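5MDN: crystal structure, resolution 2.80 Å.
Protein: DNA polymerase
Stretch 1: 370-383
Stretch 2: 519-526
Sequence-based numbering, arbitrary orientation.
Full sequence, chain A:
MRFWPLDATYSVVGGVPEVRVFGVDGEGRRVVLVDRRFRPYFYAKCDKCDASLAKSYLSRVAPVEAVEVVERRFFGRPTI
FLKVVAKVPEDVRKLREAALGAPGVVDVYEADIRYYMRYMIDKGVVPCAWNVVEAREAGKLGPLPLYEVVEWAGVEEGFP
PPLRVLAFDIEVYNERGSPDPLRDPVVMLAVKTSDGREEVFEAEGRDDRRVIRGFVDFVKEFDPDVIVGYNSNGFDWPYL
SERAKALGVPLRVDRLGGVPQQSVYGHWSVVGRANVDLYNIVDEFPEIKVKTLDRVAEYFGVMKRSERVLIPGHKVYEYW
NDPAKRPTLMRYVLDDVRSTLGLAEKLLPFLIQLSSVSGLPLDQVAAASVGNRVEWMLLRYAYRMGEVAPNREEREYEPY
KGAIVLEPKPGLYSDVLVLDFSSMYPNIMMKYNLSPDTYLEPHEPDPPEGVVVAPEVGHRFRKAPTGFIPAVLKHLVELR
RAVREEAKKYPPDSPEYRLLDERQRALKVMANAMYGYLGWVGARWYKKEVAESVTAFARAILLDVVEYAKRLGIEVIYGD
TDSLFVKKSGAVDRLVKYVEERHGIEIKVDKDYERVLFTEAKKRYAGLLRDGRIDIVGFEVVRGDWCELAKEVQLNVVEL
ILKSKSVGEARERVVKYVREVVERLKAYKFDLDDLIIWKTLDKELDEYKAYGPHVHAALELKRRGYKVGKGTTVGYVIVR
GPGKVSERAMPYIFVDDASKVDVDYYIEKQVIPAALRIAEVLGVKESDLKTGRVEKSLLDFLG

Stretch 1 370-383: VGNRVEWMLLRYAY
Stretch 2 (519-526) GWVGARWY

The contact sets one face of a helix against a compact, irregular loop, and three residues carry most of it: E375 on the helix, R524 and W525 on the loop. Stretch 1 is helical from 370 to 383, with phi/psi near -65/-40 and i to i+4 hydrogen bonds such as E375 N to G371 O at 2.9 Å and A382 N to L378 O at 2.7 Å. Stretch 2 has no regular secondary structure, but two type I turns in succession, W520 to A523 and A523 to Y526, share A523, which is extended at -112/152. The loop runs in the same general sense as the helix: G371 CA lies 7.7 Å from W520 CA, and E375 CA lies 7.6 Å from R524 CA. The helix presents G371, E375, L378 and A382 at steps of three or four residues, and together the stretches bury 479 Å².

E375 is the polar centre. Its CA-to-CB bond points toward the loop, and chi1 -160° (t), chi2 159° (t) and chi3 71° carry the carboxylate out to the second turn. There OE2 accepts a hydrogen bond from R524 N, 2.8 Å away with an N-H...O angle of 168°, while OE1 forms a salt bridge with R524 NE at 2.9 Å. One carboxylate thus engages both the backbone and the side chain of a single residue, fixing the loop's position and pairing charges that would be costly to bury alone. E375 OE2 also lies 3.6 Å from A523 CA and 4.0 Å from A523 CB.

R524 also starts toward the helix. Its backbone is at -65/-49 and its side chain is nearly extended beyond chi1, with chi1 -65° (m), chi2 170° (t), chi3 -159° (t) and chi4 -156°. This course sets NE against the carboxylate and brings NH1 to L379, whose CD1 lies 3.1 Å from R524 NH1, a tight contact for a carbon and a nitrogen. The CB of L379 leaves sideways, but chi1 -72° (m) and chi2 -179° (t) bring its end nearer the loop.

W525, at -96/33, supplies the apolar part. With chi1 -76° (m) and chi2 -85°, its indole reaches three aliphatic side chains: L378 CB is 3.6 Å from W525 CZ3, L379 CD2 is 4.1 Å from W525 CH2, and A382 CB is 3.9 Å from W525 CZ2. L378 (chi1 -65°, m; chi2 180°, t) and A382 both point toward the loop, alanine contributing its methyl.

At the other end, W520 (phi/psi -60/107; chi1 172°, t; chi2 27°) brings its six-membered ring close to the helix backbone. W520 CZ3 is 3.7 Å from G371 C and 4.0 Å from N372 N. Glycine suits this place: an ideal CB on G371 would sit 2.8 Å from W520 CE3, a clash. The rule is a buried acid holding the loop at R524, with large aromatics against small or aliphatic helix positions before and after E375.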

# COMPACT_ATOMS: atom_id res chain seq x y z
N VAL A 370 2.70 4.25 3.73
CA VAL A 370 2.01 4.71 4.94
C VAL A 370 2.60 6.02 5.43
O VAL A 370 1.87 6.97 5.76
CB VAL A 370 2.06 3.62 6.03
CG1 VAL A 370 1.34 4.10 7.28
CG2 VAL A 370 1.45 2.33 5.51
N GLY A 371 3.93 6.11 5.48
CA GLY A 371 4.57 7.35 5.89
C GLY A 371 4.36 8.46 4.89
O GLY A 371 4.17 9.62 5.26
N ASN A 372 4.42 8.13 3.60
CA ASN A 372 4.12 9.13 2.59
C ASN A 372 2.68 9.63 2.73
O ASN A 372 2.42 10.83 2.59
CB ASN A 372 4.42 8.57 1.19
CG ASN A 372 4.32 9.63 0.10
OD1 ASN A 372 5.31 10.16 -0.40
ND2 ASN A 372 3.09 9.92 -0.29
N ARG A 373 1.73 8.74 3.05
CA ARG A 373 0.34 9.15 3.24
C ARG A 373 0.21 10.08 4.45
O ARG A 373 -0.52 11.08 4.40
CB ARG A 373 -0.55 7.92 3.40
CG ARG A 373 -2.03 8.15 3.14
CD ARG A 373 -2.81 6.86 3.35
NE ARG A 373 -2.38 5.79 2.45
CZ ARG A 373 -1.94 4.60 2.86
NH1 ARG A 373 -1.88 4.33 4.16
NH2 ARG A 373 -1.57 3.68 1.98
N VAL A 374 0.89 9.75 5.56
CA VAL A 374 0.79 10.56 6.77
C VAL A 374 1.43 11.93 6.56
O VAL A 374 0.93 12.95 7.06
CB VAL A 374 1.46 9.81 7.94
CG1 VAL A 374 1.66 10.72 9.15
CG2 VAL A 374 0.64 8.59 8.33
N GLU A 375 2.52 11.98 5.79
CA GLU A 375 3.21 13.25 5.59
C GLU A 375 2.38 14.23 4.77
O GLU A 375 2.46 15.44 4.99
CB GLU A 375 4.57 12.99 4.93
CG GLU A 375 5.55 14.12 5.10
CD GLU A 375 6.98 13.66 4.90
OE1 GLU A 375 7.35 13.36 3.75
OE2 GLU A 375 7.73 13.60 5.90
N TRP A 376 1.59 13.73 3.82
CA TRP A 376 0.68 14.60 3.09
C TRP A 376 -0.47 15.10 3.95
O TRP A 376 -1.05 16.15 3.66
CB TRP A 376 0.13 13.89 1.85
CG TRP A 376 1.07 13.94 0.68
CD1 TRP A 376 1.73 12.89 0.11
CD2 TRP A 376 1.47 15.11 -0.04
NE1 TRP A 376 2.51 13.34 -0.93
CE2 TRP A 376 2.36 14.70 -1.05
CE3 TRP A 376 1.15 16.47 0.06
CZ2 TRP A 376 2.94 15.59 -1.94
CZ3 TRP A 376 1.72 17.36 -0.83
CH2 TRP A 376 2.61 16.92 -1.81
N MET A 377 -0.83 14.36 5.00
CA MET A 377 -1.79 14.87 5.98
C MET A 377 -1.18 15.99 6.81
O MET A 377 -1.79 17.04 6.99
CB MET A 377 -2.28 13.73 6.88
CG MET A 377 -3.44 14.12 7.78
SD MET A 377 -4.12 12.72 8.69
CE MET A 377 -2.71 12.29 9.71
N LEU A 378 0.03 15.76 7.34
CA LEU A 378 0.66 16.76 8.20
C LEU A 378 0.95 18.05 7.44
O LEU A 378 0.88 19.14 8.03
CB LEU A 378 1.95 16.20 8.80
CG LEU A 378 1.76 15.01 9.75
CD1 LEU A 378 3.10 14.52 10.28
CD2 LEU A 378 0.83 15.39 10.89
N LEU A 379 1.27 17.96 6.14
CA LEU A 379 1.42 19.17 5.34
C LEU A 379 0.12 19.96 5.28
O LEU A 379 0.13 21.19 5.31
CB LEU A 379 1.88 18.82 3.93
CG LEU A 379 3.30 18.34 3.67
CD1 LEU A 379 3.46 18.10 2.19
CD2 LEU A 379 4.31 19.36 4.17
N ARG A 380 -1.01 19.25 5.18
CA ARG A 380 -2.30 19.93 5.15
C ARG A 380 -2.60 20.59 6.49
O ARG A 380 -3.07 21.73 6.53
CB ARG A 380 -3.40 18.93 4.78
CG ARG A 380 -4.67 19.55 4.22
CD ARG A 380 -5.65 18.49 3.76
NE ARG A 380 -5.37 18.04 2.40
CZ ARG A 380 -6.06 18.43 1.33
NH1 ARG A 380 -7.07 19.27 1.47
NH2 ARG A 380 -5.74 17.97 0.13
N TYR A 381 -2.35 19.89 7.59
CA TYR A 381 -2.51 20.49 8.91
C TYR A 381 -1.53 21.63 9.13
O TYR A 381 -1.89 22.67 9.70
CB TYR A 381 -2.34 19.43 10.00
CG TYR A 381 -3.60 18.65 10.31
CD1 TYR A 381 -4.55 19.15 11.19
CD2 TYR A 381 -3.83 17.41 9.73
CE1 TYR A 381 -5.70 18.44 11.48
CE2 TYR A 381 -4.99 16.69 10.01
CZ TYR A 381 -5.92 17.22 10.89
OH TYR A 381 -7.06 16.51 11.17
N ALA A 382 -0.28 21.46 8.70
CA ALA A 382 0.73 22.50 8.88
C ALA A 382 0.32 23.80 8.20
O ALA A 382 0.66 24.89 8.69
CB ALA A 382 2.08 22.03 8.34
N TYR A 383 -0.40 23.73 7.08
CA TYR A 383 -0.82 24.95 6.40
C TYR A 383 -1.84 25.72 7.22
O TYR A 383 -1.67 26.91 7.50
CB TYR A 383 -1.37 24.63 5.01
CG TYR A 383 -1.82 25.87 4.28
CD1 TYR A 383 -0.90 26.75 3.73
CD2 TYR A 383 -3.17 26.19 4.16
CE1 TYR A 383 -1.30 27.90 3.07
CE2 TYR A 383 -3.58 27.33 3.50
CZ TYR A 383 -2.64 28.18 2.96
OH TYR A 383 -3.04 29.32 2.30
N GLY A 519 9.44 7.80 13.44
CA GLY A 519 10.70 7.09 13.55
C GLY A 519 11.42 7.01 12.22
O GLY A 519 12.64 6.82 12.18
N TRP A 520 10.67 7.14 11.14
CA TRP A 520 11.21 7.15 9.78
C TRP A 520 12.20 8.30 9.63
O TRP A 520 11.80 9.47 9.58
CB TRP A 520 10.06 7.25 8.77
CG TRP A 520 10.47 7.45 7.34
CD1 TRP A 520 11.64 7.07 6.75
CD2 TRP A 520 9.68 8.08 6.32
NE1 TRP A 520 11.63 7.42 5.42
CE2 TRP A 520 10.44 8.04 5.13
CE3 TRP A 520 8.42 8.67 6.29
CZ2 TRP A 520 9.97 8.57 3.93
CZ3 TRP A 520 7.95 9.19 5.10
CH2 TRP A 520 8.72 9.14 3.94
N VAL A 521 13.49 7.98 9.58
CA VAL A 521 14.54 9.00 9.59
C VAL A 521 14.37 9.99 8.44
O VAL A 521 14.70 11.17 8.57
CB VAL A 521 15.93 8.32 9.56
CG1 VAL A 521 17.04 9.36 9.43
CG2 VAL A 521 16.13 7.48 10.81
N GLY A 522 13.83 9.53 7.31
CA GLY A 522 13.61 10.42 6.19
C GLY A 522 12.26 11.11 6.22
O GLY A 522 11.58 11.20 5.19
N ALA A 523 11.86 11.59 7.39
CA ALA A 523 10.59 12.29 7.56
C ALA A 523 10.83 13.76 7.85
O ALA A 523 11.86 14.15 8.41
CB ALA A 523 9.76 11.66 8.69
N ARG A 524 9.85 14.58 7.46
CA ARG A 524 9.96 16.02 7.65
C ARG A 524 9.97 16.38 9.13
O ARG A 524 10.82 17.15 9.59
CB ARG A 524 8.80 16.70 6.93
CG ARG A 524 8.92 16.49 5.44
CD ARG A 524 7.73 16.89 4.61
NE ARG A 524 7.80 16.16 3.35
CZ ARG A 524 7.24 16.55 2.21
NH1 ARG A 524 6.56 17.68 2.14
NH2 ARG A 524 7.38 15.79 1.12
N TRP A 525 9.04 15.82 9.90
CA TRP A 525 8.95 16.04 11.33
C TRP A 525 9.64 14.93 12.13
O TRP A 525 9.20 14.60 13.23
CB TRP A 525 7.49 16.18 11.76
CG TRP A 525 6.92 17.51 11.40
CD1 TRP A 525 7.01 18.66 12.13
CD2 TRP A 525 6.20 17.85 10.21
NE1 TRP A 525 6.37 19.69 11.47
CE2 TRP A 525 5.87 19.21 10.29
CE3 TRP A 525 5.80 17.12 9.08
CZ2 TRP A 525 5.16 19.87 9.29
CZ3 TRP A 525 5.09 17.78 8.09
CH2 TRP A 525 4.78 19.14 8.20
N TYR A 526 10.71 14.37 11.58
CA TYR A 526 11.50 13.37 12.30
C TYR A 526 12.36 14.03 13.36
O TYR A 526 13.07 15.00 13.09
CB TYR A 526 12.39 12.58 11.33
CG TYR A 526 13.41 11.72 12.05
CD1 TYR A 526 13.02 10.58 12.74
CD2 TYR A 526 14.75 12.06 12.05
CE1 TYR A 526 13.95 9.80 13.40
CE2 TYR A 526 15.69 11.29 12.70
CZ TYR A 526 15.28 10.15 13.38
OH TYR A 526 16.20 9.38 14.04